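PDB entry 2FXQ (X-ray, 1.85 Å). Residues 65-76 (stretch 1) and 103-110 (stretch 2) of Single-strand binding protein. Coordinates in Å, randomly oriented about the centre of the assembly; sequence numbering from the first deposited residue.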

ATOM      1  N   MET A  65      23.140  -2.943  -9.843  1.00 24.43           N
ATOM      2  CA  MET A  65      22.533  -1.757 -10.490  1.00 26.99           C
ATOM      3  C   MET A  65      22.778  -0.484  -9.688  1.00 26.41           C
ATOM      4  O   MET A  65      23.137   0.577 -10.229  1.00 26.98           O
ATOM      5  CB  MET A  65      21.009  -1.951 -10.590  1.00 30.14           C
ATOM      6  CG  MET A  65      20.325  -0.857 -11.386  1.00 35.52           C
ATOM      7  SD  MET A  65      18.542  -1.166 -11.542  1.00 54.53           S
ATOM      8  CE  MET A  65      18.494  -3.140 -11.666  1.00 32.97           C
ATOM      9  N   TRP A  66      22.539  -0.575  -8.389  1.00 20.67           N
ATOM     10  CA  TRP A  66      22.594   0.613  -7.528  1.00 23.49           C
ATOM     11  C   TRP A  66      23.835   0.756  -6.669  1.00 24.89           C
ATOM     12  O   TRP A  66      23.923   1.705  -5.931  1.00 25.80           O
ATOM     13  CB  TRP A  66      21.386   0.649  -6.582  1.00 21.25           C
ATOM     14  CG  TRP A  66      20.124   0.606  -7.308  1.00 21.74           C
ATOM     15  CD1 TRP A  66      19.223  -0.399  -7.358  1.00 25.91           C
ATOM     16  CD2 TRP A  66      19.612   1.655  -8.121  1.00 24.51           C
ATOM     17  NE1 TRP A  66      18.160  -0.041  -8.169  1.00 26.98           N
ATOM     18  CE2 TRP A  66      18.383   1.228  -8.637  1.00 23.49           C
ATOM     19  CE3 TRP A  66      20.066   2.939  -8.435  1.00 27.81           C
ATOM     20  CZ2 TRP A  66      17.607   2.031  -9.499  1.00 32.66           C
ATOM     21  CZ3 TRP A  66      19.284   3.751  -9.257  1.00 35.81           C
ATOM     22  CH2 TRP A  66      18.085   3.282  -9.797  1.00 27.64           C
ATOM     23  N   GLY A  67      24.784  -0.171  -6.733  1.00 25.29           N
ATOM     24  CA  GLY A  67      25.789  -0.238  -5.671  1.00 25.71           C
ATOM     25  C   GLY A  67      26.777   0.932  -5.620  1.00 29.82           C
ATOM     26  O   GLY A  67      27.447   1.155  -4.600  1.00 30.36           O
ATOM     27  N   ASP A  68      26.847   1.706  -6.706  1.00 29.34           N
ATOM     28  CA  ASP A  68      27.659   2.929  -6.691  1.00 31.37           C
ATOM     29  C   ASP A  68      26.921   4.256  -6.932  1.00 28.36           C
ATOM     30  O   ASP A  68      27.530   5.241  -7.369  1.00 29.16           O
ATOM     31  CB  ASP A  68      28.822   2.795  -7.657  1.00 34.36           C
ATOM     32  CG  ASP A  68      30.131   2.734  -6.927  1.00 50.88           C
ATOM     33  OD1 ASP A  68      30.581   1.602  -6.636  1.00 61.02           O
ATOM     34  OD2 ASP A  68      30.745   3.767  -6.558  1.00 57.27           O
ATOM     35  N   LEU A  69      25.621   4.284  -6.642  1.00 22.02           N
ATOM     36  CA  LEU A  69      24.800   5.407  -7.016  1.00 23.51           C
ATOM     37  C   LEU A  69      24.104   6.064  -5.848  1.00 26.50           C
ATOM     38  O   LEU A  69      23.536   7.178  -6.038  1.00 28.20           O
ATOM     39  CB  LEU A  69      23.753   4.999  -8.051  1.00 24.20           C
ATOM     40  CG  LEU A  69      24.389   4.591  -9.386  1.00 27.09           C
ATOM     41  CD1 LEU A  69      23.317   4.054 -10.339  1.00 32.09           C
ATOM     42  CD2 LEU A  69      25.176   5.801 -10.004  1.00 30.17           C
ATOM     43  N   LEU A  70      24.119   5.430  -4.662  1.00 20.36           N
ATOM     44  CA  LEU A  70      23.251   5.946  -3.533  1.00 23.33           C
ATOM     45  C   LEU A  70      24.025   6.705  -2.441  1.00 22.49           C
ATOM     46  O   LEU A  70      25.205   6.399  -2.222  1.00 22.68           O
ATOM     47  CB  LEU A  70      22.445   4.814  -2.868  1.00 22.14           C
ATOM     48  CG  LEU A  70      21.669   3.907  -3.808  1.00 24.58           C
ATOM     49  CD1 LEU A  70      21.020   2.800  -2.992  1.00 19.95           C
ATOM     50  CD2 LEU A  70      20.690   4.743  -4.545  1.00 25.18           C
ATOM     51  N   GLU A  71      23.361   7.702  -1.828  1.00 24.14           N
ATOM     52  CA  GLU A  71      23.981   8.585  -0.821  1.00 30.74           C
ATOM     53  C   GLU A  71      23.275   8.550   0.506  1.00 27.63           C
ATOM     54  O   GLU A  71      22.056   8.415   0.562  1.00 24.18           O
ATOM     55  CB  GLU A  71      23.891  10.054  -1.236  1.00 28.36           C
ATOM     56  CG  GLU A  71      24.564  10.410  -2.563  1.00 44.48           C
ATOM     57  CD  GLU A  71      26.074  10.544  -2.461  1.00 50.75           C
ATOM     58  OE1 GLU A  71      26.693  10.958  -3.467  1.00 51.46           O
ATOM     59  OE2 GLU A  71      26.652  10.203  -1.400  1.00 57.83           O
ATOM     60  N   LYS A  72      24.046   8.783   1.558  1.00 22.46           N
ATOM     61  CA  LYS A  72      23.472   8.989   2.874  1.00 22.24           C
ATOM     62  C   LYS A  72      22.547  10.162   2.764  1.00 22.74           C
ATOM     63  O   LYS A  72      22.889  11.139   2.093  1.00 21.83           O
ATOM     64  CB  LYS A  72      24.602   9.320   3.874  1.00 23.42           C
ATOM     65  CG  LYS A  72      24.078   9.776   5.231  1.00 23.74           C
ATOM     66  CD  LYS A  72      25.237   9.971   6.209  1.00 26.65           C
ATOM     67  CE  LYS A  72      24.591  10.368   7.546  1.00 29.80           C
ATOM     68  NZ  LYS A  72      25.588  10.263   8.613  1.00 34.94           N
ATOM     69  N   GLY A  73      21.365  10.097   3.382  1.00 19.22           N
ATOM     70  CA  GLY A  73      20.472  11.251   3.300  1.00 23.70           C
ATOM     71  C   GLY A  73      19.456  11.136   2.159  1.00 21.92           C
ATOM     72  O   GLY A  73      18.493  11.889   2.100  1.00 20.35           O
ATOM     73  N   GLN A  74      19.674  10.202   1.242  1.00 20.79           N
ATOM     74  CA  GLN A  74      18.821  10.096   0.067  1.00 20.03           C
ATOM     75  C   GLN A  74      17.568   9.330   0.422  1.00 22.06           C
ATOM     76  O   GLN A  74      17.630   8.309   1.121  1.00 17.89           O
ATOM     77  CB  GLN A  74      19.534   9.299  -1.061  1.00 22.31           C
ATOM     78  CG  GLN A  74      18.742   9.340  -2.435  1.00 23.29           C
ATOM     79  CD  GLN A  74      19.608   8.871  -3.608  1.00 33.74           C
ATOM     80  OE1 GLN A  74      20.728   8.401  -3.408  1.00 24.30           O
ATOM     81  NE2 GLN A  74      19.065   8.972  -4.832  1.00 28.81           N
ATOM     82  N   LEU A  75      16.460   9.780  -0.124  1.00 18.45           N
ATOM     83  CA  LEU A  75      15.166   9.081  -0.020  1.00 19.12           C
ATOM     84  C   LEU A  75      15.122   7.935  -1.027  1.00 18.46           C
ATOM     85  O   LEU A  75      15.516   8.100  -2.205  1.00 17.94           O
ATOM     86  CB  LEU A  75      14.061  10.079  -0.375  1.00 20.54           C
ATOM     87  CG  LEU A  75      12.726  10.157   0.313  1.00 29.61           C
ATOM     88  CD1 LEU A  75      12.909  10.290   1.835  1.00 25.34           C
ATOM     89  CD2 LEU A  75      11.950  11.396  -0.287  1.00 25.43           C
ATOM     90  N   ILE A  76      14.569   6.802  -0.580  1.00 17.46           N
ATOM     91  CA  ILE A  76      14.517   5.590  -1.387  1.00 14.74           C
ATOM     92  C   ILE A  76      13.104   5.006  -1.244  1.00 17.99           C
ATOM     93  O   ILE A  76      12.570   4.874  -0.142  1.00 17.58           O
ATOM     94  CB  ILE A  76      15.558   4.527  -0.907  1.00 16.24           C
ATOM     95  CG1 ILE A  76      16.993   5.086  -0.750  1.00 17.95           C
ATOM     96  CG2 ILE A  76      15.529   3.307  -1.778  1.00 16.32           C
ATOM     97  CD1 ILE A  76      17.717   5.480  -2.086  1.00 20.82           C
ATOM     98  N   PHE A 103      12.748  -4.521  -5.578  1.00 21.11           N
ATOM     99  CA  PHE A 103      13.470  -3.470  -6.350  1.00 23.63           C
ATOM    100  C   PHE A 103      13.418  -2.223  -5.508  1.00 23.24           C
ATOM    101  O   PHE A 103      12.630  -2.139  -4.541  1.00 18.95           O
ATOM    102  CB  PHE A 103      12.799  -3.142  -7.708  1.00 26.00           C
ATOM    103  CG  PHE A 103      11.382  -2.604  -7.575  1.00 25.48           C
ATOM    104  CD1 PHE A 103      11.149  -1.237  -7.481  1.00 28.82           C
ATOM    105  CD2 PHE A 103      10.306  -3.467  -7.554  1.00 28.46           C
ATOM    106  CE1 PHE A 103       9.895  -0.760  -7.298  1.00 24.27           C
ATOM    107  CE2 PHE A 103       9.014  -2.991  -7.460  1.00 31.59           C
ATOM    108  CZ  PHE A 103       8.807  -1.652  -7.304  1.00 24.50           C
ATOM    109  N   ILE A 104      14.258  -1.261  -5.865  1.00 20.46           N
ATOM    110  CA  ILE A 104      14.164   0.065  -5.261  1.00 19.36           C
ATOM    111  C   ILE A 104      14.124   1.119  -6.367  1.00 21.45           C
ATOM    112  O   ILE A 104      14.498   0.832  -7.514  1.00 22.17           O
ATOM    113  CB  ILE A 104      15.372   0.358  -4.289  1.00 20.28           C
ATOM    114  CG1 ILE A 104      16.709   0.448  -5.089  1.00 21.16           C
ATOM    115  CG2 ILE A 104      15.428  -0.691  -3.151  1.00 25.28           C
ATOM    116  CD1 ILE A 104      17.784   1.077  -4.297  1.00 18.45           C
ATOM    117  N   ASP A 105      13.675   2.328  -6.008  1.00 19.99           N
ATOM    118  CA  ASP A 105      13.770   3.493  -6.913  1.00 20.64           C
ATOM    119  C   ASP A 105      14.220   4.627  -6.035  1.00 21.58           C
ATOM    120  O   ASP A 105      13.463   5.123  -5.190  1.00 17.47           O
ATOM    121  CB  ASP A 105      12.386   3.818  -7.496  1.00 25.54           C
ATOM    122  CG  ASP A 105      11.928   2.818  -8.544  1.00 35.18           C
ATOM    123  OD1 ASP A 105      10.869   2.179  -8.337  1.00 36.02           O
ATOM    124  OD2 ASP A 105      12.532   2.634  -9.624  1.00 37.24           O
ATOM    125  N   PRO A 106      15.483   5.023  -6.137  1.00 20.11           N
ATOM    126  CA  PRO A 106      15.973   6.187  -5.432  1.00 17.33           C
ATOM    127  C   PRO A 106      15.218   7.433  -5.876  1.00 17.75           C
ATOM    128  O   PRO A 106      14.836   7.531  -7.053  1.00 19.30           O
ATOM    129  CB  PRO A 106      17.451   6.251  -5.915  1.00 22.19           C
ATOM    130  CG  PRO A 106      17.752   4.900  -6.358  1.00 23.73           C
ATOM    131  CD  PRO A 106      16.536   4.360  -6.954  1.00 25.90           C
ATOM    132  N   LEU A 107      15.051   8.411  -5.005  1.00 17.06           N
ATOM    133  CA  LEU A 107      14.193   9.537  -5.275  1.00 15.86           C
ATOM    134  C   LEU A 107      15.048  10.776  -5.119  1.00 24.25           C
ATOM    135  O   LEU A 107      16.080  10.714  -4.425  1.00 21.81           O
ATOM    136  CB  LEU A 107      13.051   9.624  -4.285  1.00 13.06           C
ATOM    137  CG  LEU A 107      12.258   8.305  -4.208  1.00 13.72           C
ATOM    138  CD1 LEU A 107      11.160   8.385  -3.082  1.00 18.77           C
ATOM    139  CD2 LEU A 107      11.524   8.128  -5.581  1.00 16.16           C
ATOM    140  N   GLU A 108      14.631  11.877  -5.765  1.00 19.45           N
ATOM    141  CA  GLU A 108      15.336  13.147  -5.641  1.00 27.81           C
ATOM    142  C   GLU A 108      15.140  13.855  -4.330  1.00 32.83           C
ATOM    143  O   GLU A 108      16.063  14.510  -3.836  1.00 33.22           O
ATOM    144  CB  GLU A 108      14.995  14.041  -6.815  1.00 25.81           C
ATOM    145  CG  GLU A 108      15.591  13.390  -8.045  1.00 31.78           C
ATOM    146  CD  GLU A 108      15.288  14.138  -9.332  1.00 40.39           C
ATOM    147  OE1 GLU A 108      15.555  13.567 -10.415  1.00 49.17           O
ATOM    148  OE2 GLU A 108      14.806  15.288  -9.260  1.00 45.69           O
ATOM    149  N   GLY A 109      13.969  13.732  -3.743  1.00 38.27           N
ATOM    150  CA  GLY A 109      13.818  14.007  -2.310  1.00 51.31           C
ATOM    151  C   GLY A 109      14.325  15.387  -1.872  1.00 61.73           C
ATOM    152  O   GLY A 109      14.921  15.540  -0.786  1.00 61.64           O
ATOM    153  N   ARG A 110      14.100  16.376  -2.744  1.00 65.77           N
ATOM    154  CA  ARG A 110      14.506  17.761  -2.521  1.00 71.43           C
ATOM    155  C   ARG A 110      13.338  18.655  -2.033  1.00 72.43           C
ATOM    156  O   ARG A 110      12.496  18.243  -1.210  1.00 70.42           O
ATOM    157  CB  ARG A 110      15.128  18.328  -3.808  1.00 72.92           C
TER
HETATM  158  O   HOH W   1      16.627  12.192  -1.892  1.00 40.79           O

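The firmest polar link between the two stretches is a backbone hydrogen bond, from Leu-107 N to Leu-75 O, at 2.9 Å. It lies beside the antiparallel bridge that pairs Ile-76 with Pro-106, whose CA atoms are 4.3 Å apart. That bridge is a non-hydrogen-bonded pair, a position that suits proline, which has no amide hydrogen to give. A water joins the same two leucines from their other backbone groups: it accepts from Leu-75 N at 3.0 Å and donates to Leu-107 O at 3.0 Å, so the main chains remain linked where they do not bond directly.

Gln-74 uses both ends of its amide. Its OE1 accepts from Glu-71 N at 3.1 Å, across the type II turn that runs from Glu-71 to Gln-74, while its NE2 reaches Leu-107 O at 3.5 Å in a weak hydrogen bond. The turn itself is closed by Gln-74 N bonding to Glu-71 O at 3.1 Å, and Gly-73 supplies the positive phi that such a turn needs.

Around this polar seam the contact is apolar. Trp-66 presents one ring face to the strand: Ile-104 CG1 sits 3.7 Å from the centroid of its five-membered ring, and Pro-106 CD lies 3.6 Å from that of its six-membered ring. A broad, flat indole can thus cover two aliphatic residues at once. Leu-70 extends the packing, with CD2 3.5 Å from Pro-106 CG and CD1 3.9 Å from Ile-104 CD1. Branched Ile-76 meets the same pair, its CG2 3.9 Å from Ile-104 CB and its CD1 3.9 Å from Pro-106 CB. Farther along, Leu-75 CD2 approaches Gly-109 CA at 3.8 Å; a beta carbon on Gly-109 would crowd Leu-75 CB, and its positive phi also favours glycine.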